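Long-range contacts in possible metal-dependent hydrolase (Veillonella parvula, PDB 3RPC), which is probably a metal-dependent hydrolase of the metallo-beta-lactamase superfamily, binding a pair of zinc ions: residues Thr22-Asp27 / Val65-Val70; Ser89-Val94 / Asp110-Phe115. All coordinates share one frame; numbering follows the deposited sequence.

Contact 1 of 2, residues Thr22-Asp27 / Val65-Val70; sequences TTFLID and VTAVVV
The carbonyl oxygen of Thr23 is gripped by two successive amides of the facing segment: Thr66 N lies 2.8 Å from Thr23 O, in the carbonyl plane, while Ala67 N makes a longer, weak bond of 3.3 Å to Thr23 O. Thr66 also returns a bond through its side chain. With its OG1 beside its own backbone N (chi1 -41°), the hydroxyl accepts from Thr23 N at 2.8 Å and 169°, a position where regular parallel pairing would use the carbonyl of Val65. One threonine thus serves both backbone polar groups of Thr23, whose own hydroxyl pairs with that of Thr18, at the irregular start of the pair. Beyond it the pattern is regular: Leu25 N bonds to Ala67 O, Val69 N to Leu25 O and Asp27 N to Val69 O, the last almost straight at 176°.

On the face carrying Phe24, Ala67 and Val69, CD1 of Phe24 stands 3.8 Å from Val69 CG2 and 4.0 Å from Ala67 CB, both methyls oblique to the ring. Thr22 CG2 lies over one ring face, offset toward the rim, and Phe120, Ile123, Leu125 and Phe155 of the second sheet close in on the same aromatic. On the other face, Leu25 CB meets Val65 CG1 at 3.8 Å, and Ile86 adds to the cover.

At the far end Asp27 turns out of the strand in a left-handed backbone conformation. Its OD2 bonds to Thr71 OG1 and to ND1 of the zinc ligand His77, so Asp27 is a second-shell residue, its side chain about 7 Å from a zinc ion. Parallel strands packed face to face against a second sheet, and ending at the metals, are characteristic of the metallo-beta-lactamase fold.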
loop_
_atom_site.group_PDB
_atom_site.type_symbol
_atom_site.label_atom_id
_atom_site.label_comp_id
_atom_site.label_asym_id
_atom_site.label_seq_id
_atom_site.Cartn_x
_atom_site.Cartn_y
_atom_site.Cartn_z
ATOM N N THR A 22 -5.392 28.374 2.719
ATOM C CA THR A 22 -6.171 27.285 2.151
ATOM C C THR A 22 -6.835 26.466 3.243
ATOM O O THR A 22 -6.165 26.002 4.165
ATOM C CB THR A 22 -5.288 26.360 1.294
ATOM O OG1 THR A 22 -4.836 27.080 0.140
ATOM C CG2 THR A 22 -6.068 25.129 0.850
ATOM N N THR A 23 -8.150 26.293 3.141
ATOM C CA THR A 23 -8.855 25.439 4.084
ATOM C C THR A 23 -9.405 24.200 3.382
ATOM O O THR A 23 -10.199 24.307 2.454
ATOM C CB THR A 23 -9.992 26.196 4.781
ATOM O OG1 THR A 23 -9.440 27.246 5.588
ATOM C CG2 THR A 23 -10.802 25.264 5.671
ATOM N N PHE A 24 -8.976 23.028 3.845
ATOM C CA PHE A 24 -9.447 21.757 3.337
ATOM C C PHE A 24 -10.560 21.214 4.217
ATOM O O PHE A 24 -10.364 21.022 5.422
ATOM C CB PHE A 24 -8.310 20.725 3.348
ATOM C CG PHE A 24 -7.133 21.092 2.489
ATOM C CD1 PHE A 24 -7.134 20.809 1.126
ATOM C CD2 PHE A 24 -6.015 21.702 3.040
ATOM C CE1 PHE A 24 -6.043 21.133 0.329
ATOM C CE2 PHE A 24 -4.913 22.031 2.247
ATOM C CZ PHE A 24 -4.929 21.740 0.892
ATOM N N LEU A 25 -11.713 20.943 3.614
ATOM C CA LEU A 25 -12.754 20.170 4.280
ATOM C C LEU A 25 -12.432 18.694 4.070
ATOM O O LEU A 25 -12.392 18.209 2.936
ATOM C CB LEU A 25 -14.133 20.528 3.702
ATOM C CG LEU A 25 -15.313 19.708 4.225
ATOM C CD1 LEU A 25 -15.501 19.923 5.713
ATOM C CD2 LEU A 25 -16.609 20.063 3.477
ATOM N N ILE A 26 -12.187 18.003 5.178
ATOM C CA ILE A 26 -11.762 16.607 5.147
ATOM C C ILE A 26 -12.927 15.660 5.430
ATOM O O ILE A 26 -13.674 15.850 6.393
ATOM C CB ILE A 26 -10.647 16.383 6.176
ATOM C CG1 ILE A 26 -9.379 17.115 5.731
ATOM C CG2 ILE A 26 -10.365 14.890 6.363
ATOM C CD1 ILE A 26 -8.328 17.244 6.821
ATOM N N ASP A 27 -13.078 14.663 4.555
ATOM C CA ASP A 27 -13.995 13.539 4.746
ATOM C C ASP A 27 -15.365 13.955 5.292
ATOM O O ASP A 27 -15.776 13.504 6.365
ATOM C CB ASP A 27 -13.339 12.479 5.645
ATOM C CG ASP A 27 -12.216 11.730 4.934
ATOM O OD1 ASP A 27 -11.871 12.097 3.799
ATOM O OD2 ASP A 27 -11.661 10.778 5.525
ATOM N N VAL A 65 -14.213 27.212 2.947
ATOM C CA VAL A 65 -13.632 26.007 2.352
ATOM C C VAL A 65 -13.074 26.296 0.954
ATOM O O VAL A 65 -13.771 26.863 0.106
ATOM C CB VAL A 65 -14.658 24.852 2.319
ATOM C CG1 VAL A 65 -14.104 23.650 1.565
ATOM C CG2 VAL A 65 -15.051 24.452 3.737
ATOM N N THR A 66 -11.812 25.913 0.740
ATOM C CA THR A 66 -11.079 26.114 -0.511
ATOM C C THR A 66 -11.064 24.845 -1.354
ATOM O O THR A 66 -10.996 24.898 -2.585
ATOM C CB THR A 66 -9.586 26.429 -0.238
ATOM O OG1 THR A 66 -9.462 27.316 0.878
ATOM C CG2 THR A 66 -8.939 27.053 -1.470
ATOM N N ALA A 67 -11.073 23.699 -0.680
ATOM C CA ALA A 67 -10.993 22.415 -1.368
ATOM C C ALA A 67 -11.475 21.333 -0.431
ATOM O O ALA A 67 -11.590 21.559 0.770
ATOM C CB ALA A 67 -9.566 22.128 -1.824
ATOM N N VAL A 68 -11.783 20.174 -0.994
ATOM C CA VAL A 68 -12.237 19.042 -0.199
ATOM C C VAL A 68 -11.262 17.887 -0.407
ATOM O O VAL A 68 -10.749 17.685 -1.505
ATOM C CB VAL A 68 -13.652 18.612 -0.627
ATOM C CG1 VAL A 68 -14.187 17.538 0.291
ATOM C CG2 VAL A 68 -14.600 19.804 -0.617
ATOM N N VAL A 69 -10.987 17.153 0.667
ATOM C CA VAL A 69 -10.158 15.950 0.589
ATOM C C VAL A 69 -11.029 14.793 1.037
ATOM O O VAL A 69 -11.582 14.823 2.129
ATOM C CB VAL A 69 -8.928 16.041 1.515
ATOM C CG1 VAL A 69 -8.187 14.696 1.573
ATOM C CG2 VAL A 69 -8.001 17.149 1.043
ATOM N N VAL A 70 -11.165 13.791 0.176
ATOM C CA VAL A 70 -12.001 12.633 0.454
ATOM C C VAL A 70 -11.102 11.402 0.422
ATOM O O VAL A 70 -10.673 10.962 -0.649
ATOM C CB VAL A 70 -13.125 12.516 -0.598
ATOM C CG1 VAL A 70 -14.052 11.356 -0.277
ATOM C CG2 VAL A 70 -13.920 13.824 -0.665
#

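Contact 2 of 2, residues Ser89-Val94 / Asp110-Phe115; sequences SLPIFV and DVRIIF
Val94 and Val111 pack at about a right angle, CG1 to CG1 at 3.7 Å, on the face beneath helix 97-105. Val94 CG2, in the crowded position between its backbone N and carbonyl carbon (chi1 -58° for CG1), reaches Ile113 CG1 at 3.9 Å. This is the tight part of the contact, where Val94 N and Val94 O bond to Arg112 O and Ile114 N, while Lys100 and Ile103 of the helix cover the valine.

Toward Ser89 the pairing gives way to water. One molecule donates to both Ser89 O and Asp110 OD2; a second links Leu90 O to Asp110 N. On the opposite face the partly exposed Arg112 runs, extended, beside buried Phe93, CD to CE1 3.9 Å, with ring and guanidinium planes 68° apart, and Pro91 CB sits 3.8 Å above one guanidinium face, toward its rim. Asp110 meets the guanidinium edge side-on in a two-point salt bridge, NE to OD1 and NH2 to OD2, the second 2.9 Å and through the syn lone pair.

Because that ion pair lies within one segment, its charges probably offset each other; backbone bonds, apolar packing, the proline over the guanidinium and, near Ser89, water join the segments, without a direct ionic bond.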
loop_
_atom_site.group_PDB
_atom_site.type_symbol
_atom_site.label_atom_id
_atom_site.label_comp_id
_atom_site.label_asym_id
_atom_site.label_seq_id
_atom_site.Cartn_x
_atom_site.Cartn_y
_atom_site.Cartn_z
ATOM N N SER A 89 -18.150 23.200 -7.758
ATOM C CA SER A 89 -16.950 23.704 -8.408
ATOM C C SER A 89 -15.692 23.633 -7.531
ATOM O O SER A 89 -14.593 23.901 -8.013
ATOM C CB SER A 89 -17.178 25.138 -8.895
ATOM O OG SER A 89 -17.524 25.963 -7.804
ATOM N N LEU A 90 -15.838 23.267 -6.258
ATOM C CA LEU A 90 -14.666 23.156 -5.389
ATOM C C LEU A 90 -13.803 21.974 -5.799
ATOM O O LEU A 90 -14.323 20.907 -6.119
ATOM C CB LEU A 90 -15.074 22.973 -3.931
ATOM C CG LEU A 90 -15.609 24.212 -3.218
ATOM C CD1 LEU A 90 -16.099 23.843 -1.827
ATOM C CD2 LEU A 90 -14.521 25.285 -3.157
ATOM N N PRO A 91 -12.479 22.161 -5.798
ATOM C CA PRO A 91 -11.594 21.019 -6.063
ATOM C C PRO A 91 -11.797 19.925 -5.012
ATOM O O PRO A 91 -11.821 20.218 -3.816
ATOM C CB PRO A 91 -10.189 21.621 -5.926
ATOM C CG PRO A 91 -10.388 23.087 -6.170
ATOM C CD PRO A 91 -11.727 23.405 -5.576
ATOM N N ILE A 92 -11.941 18.684 -5.471
ATOM C CA ILE A 92 -12.092 17.523 -4.597
ATOM C C ILE A 92 -10.915 16.595 -4.847
ATOM O O ILE A 92 -10.722 16.139 -5.966
ATOM C CB ILE A 92 -13.380 16.735 -4.914
ATOM C CG1 ILE A 92 -14.568 17.680 -5.164
ATOM C CG2 ILE A 92 -13.675 15.714 -3.814
ATOM C CD1 ILE A 92 -14.940 18.566 -3.971
ATOM N N PHE A 93 -10.145 16.307 -3.802
ATOM C CA PHE A 93 -8.986 15.433 -3.920
ATOM C C PHE A 93 -9.399 14.036 -3.495
ATOM O O PHE A 93 -10.017 13.867 -2.450
ATOM C CB PHE A 93 -7.852 15.952 -3.031
ATOM C CG PHE A 93 -7.241 17.227 -3.543
ATOM C CD1 PHE A 93 -6.214 17.189 -4.466
ATOM C CD2 PHE A 93 -7.695 18.456 -3.095
ATOM C CE1 PHE A 93 -5.655 18.358 -4.958
ATOM C CE2 PHE A 93 -7.138 19.637 -3.580
ATOM C CZ PHE A 93 -6.113 19.584 -4.507
ATOM N N VAL A 94 -9.071 13.048 -4.318
ATOM C CA VAL A 94 -9.503 11.676 -4.087
ATOM C C VAL A 94 -8.343 10.700 -4.278
ATOM O O VAL A 94 -7.268 11.085 -4.736
ATOM C CB VAL A 94 -10.671 11.294 -5.028
ATOM C CG1 VAL A 94 -11.854 12.242 -4.830
ATOM C CG2 VAL A 94 -10.211 11.289 -6.493
ATOM N N ASP A 110 -14.432 19.325 -10.745
ATOM C CA ASP A 110 -12.992 19.444 -10.564
ATOM C C ASP A 110 -12.517 18.434 -9.522
ATOM O O ASP A 110 -12.255 18.782 -8.376
ATOM C CB ASP A 110 -12.630 20.872 -10.151
ATOM C CG ASP A 110 -11.135 21.110 -10.108
ATOM O OD1 ASP A 110 -10.370 20.191 -10.473
ATOM O OD2 ASP A 110 -10.732 22.230 -9.724
ATOM N N VAL A 111 -12.430 17.181 -9.943
ATOM C CA VAL A 111 -12.008 16.091 -9.063
ATOM C C VAL A 111 -10.598 15.649 -9.458
ATOM O O VAL A 111 -10.330 15.383 -10.632
ATOM C CB VAL A 111 -12.991 14.908 -9.144
ATOM C CG1 VAL A 111 -12.589 13.813 -8.154
ATOM C CG2 VAL A 111 -14.417 15.395 -8.863
ATOM N N ARG A 112 -9.701 15.563 -8.475
ATOM C CA ARG A 112 -8.281 15.365 -8.736
ATOM C C ARG A 112 -7.773 14.157 -7.967
ATOM O O ARG A 112 -7.846 14.120 -6.746
ATOM C CB ARG A 112 -7.486 16.607 -8.307
ATOM C CG ARG A 112 -8.032 17.931 -8.879
ATOM C CD ARG A 112 -7.161 19.138 -8.491
ATOM N NE ARG A 112 -7.796 20.387 -8.908
ATOM C CZ ARG A 112 -7.278 21.600 -8.742
ATOM N NH1 ARG A 112 -6.085 21.762 -8.192
ATOM N NH2 ARG A 112 -7.959 22.663 -9.153
ATOM N N ILE A 113 -7.243 13.184 -8.699
ATOM C CA ILE A 113 -6.686 11.979 -8.100
ATOM C C ILE A 113 -5.266 12.227 -7.621
ATOM O O ILE A 113 -4.410 12.670 -8.398
ATOM C CB ILE A 113 -6.629 10.826 -9.119
ATOM C CG1 ILE A 113 -8.029 10.523 -9.652
ATOM C CG2 ILE A 113 -6.029 9.580 -8.463
ATOM C CD1 ILE A 113 -8.034 9.658 -10.911
ATOM N N ILE A 114 -5.012 11.946 -6.344
ATOM C CA ILE A 114 -3.640 11.993 -5.856
ATOM C C ILE A 114 -2.980 10.655 -6.163
ATOM O O ILE A 114 -3.096 9.709 -5.398
ATOM C CB ILE A 114 -3.552 12.273 -4.337
ATOM C CG1 ILE A 114 -4.436 13.457 -3.941
ATOM C CG2 ILE A 114 -2.109 12.534 -3.932
ATOM C CD1 ILE A 114 -4.351 13.801 -2.448
ATOM N N PHE A 115 -2.297 10.568 -7.297
ATOM C CA PHE A 115 -1.607 9.332 -7.647
ATOM C C PHE A 115 -0.379 9.124 -6.772
ATOM O O PHE A 115 -0.126 8.015 -6.290
ATOM C CB PHE A 115 -1.202 9.347 -9.124
ATOM C CG PHE A 115 -2.365 9.320 -10.074
ATOM C CD1 PHE A 115 -3.102 8.164 -10.257
ATOM C CD2 PHE A 115 -2.716 10.454 -10.791
ATOM C CE1 PHE A 115 -4.167 8.135 -11.139
ATOM C CE2 PHE A 115 -3.783 10.432 -11.677
ATOM C CZ PHE A 115 -4.509 9.270 -11.847
HETATM O O HOH W 1 -12.546 24.236 -9.578
HETATM O O HOH W 2 -15.557 19.723 -8.173
#

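Contacts 1 and 2 are consecutive steps across one parallel region of the same sheet, their centres 10 Å apart. Strands 67-69 and 92-94 are the neighbours that join them: Val68 N lies 2.8 Å from Pro91 O and Val68 O 2.7 Å from Phe93 N, both probable hydrogen bonds. Phe120 of the second sheet touches side chains of both. They differ in their relation to the zinc site, for contact 1 runs directly into the metal-binding loop with His72, His74, Asp76 and His77, whereas in contact 2 the side chain of Val94 stays about 14 Å from a zinc ion. Contact 2 instead leads outward, where Phe115 meets Phe115 of the second subunit.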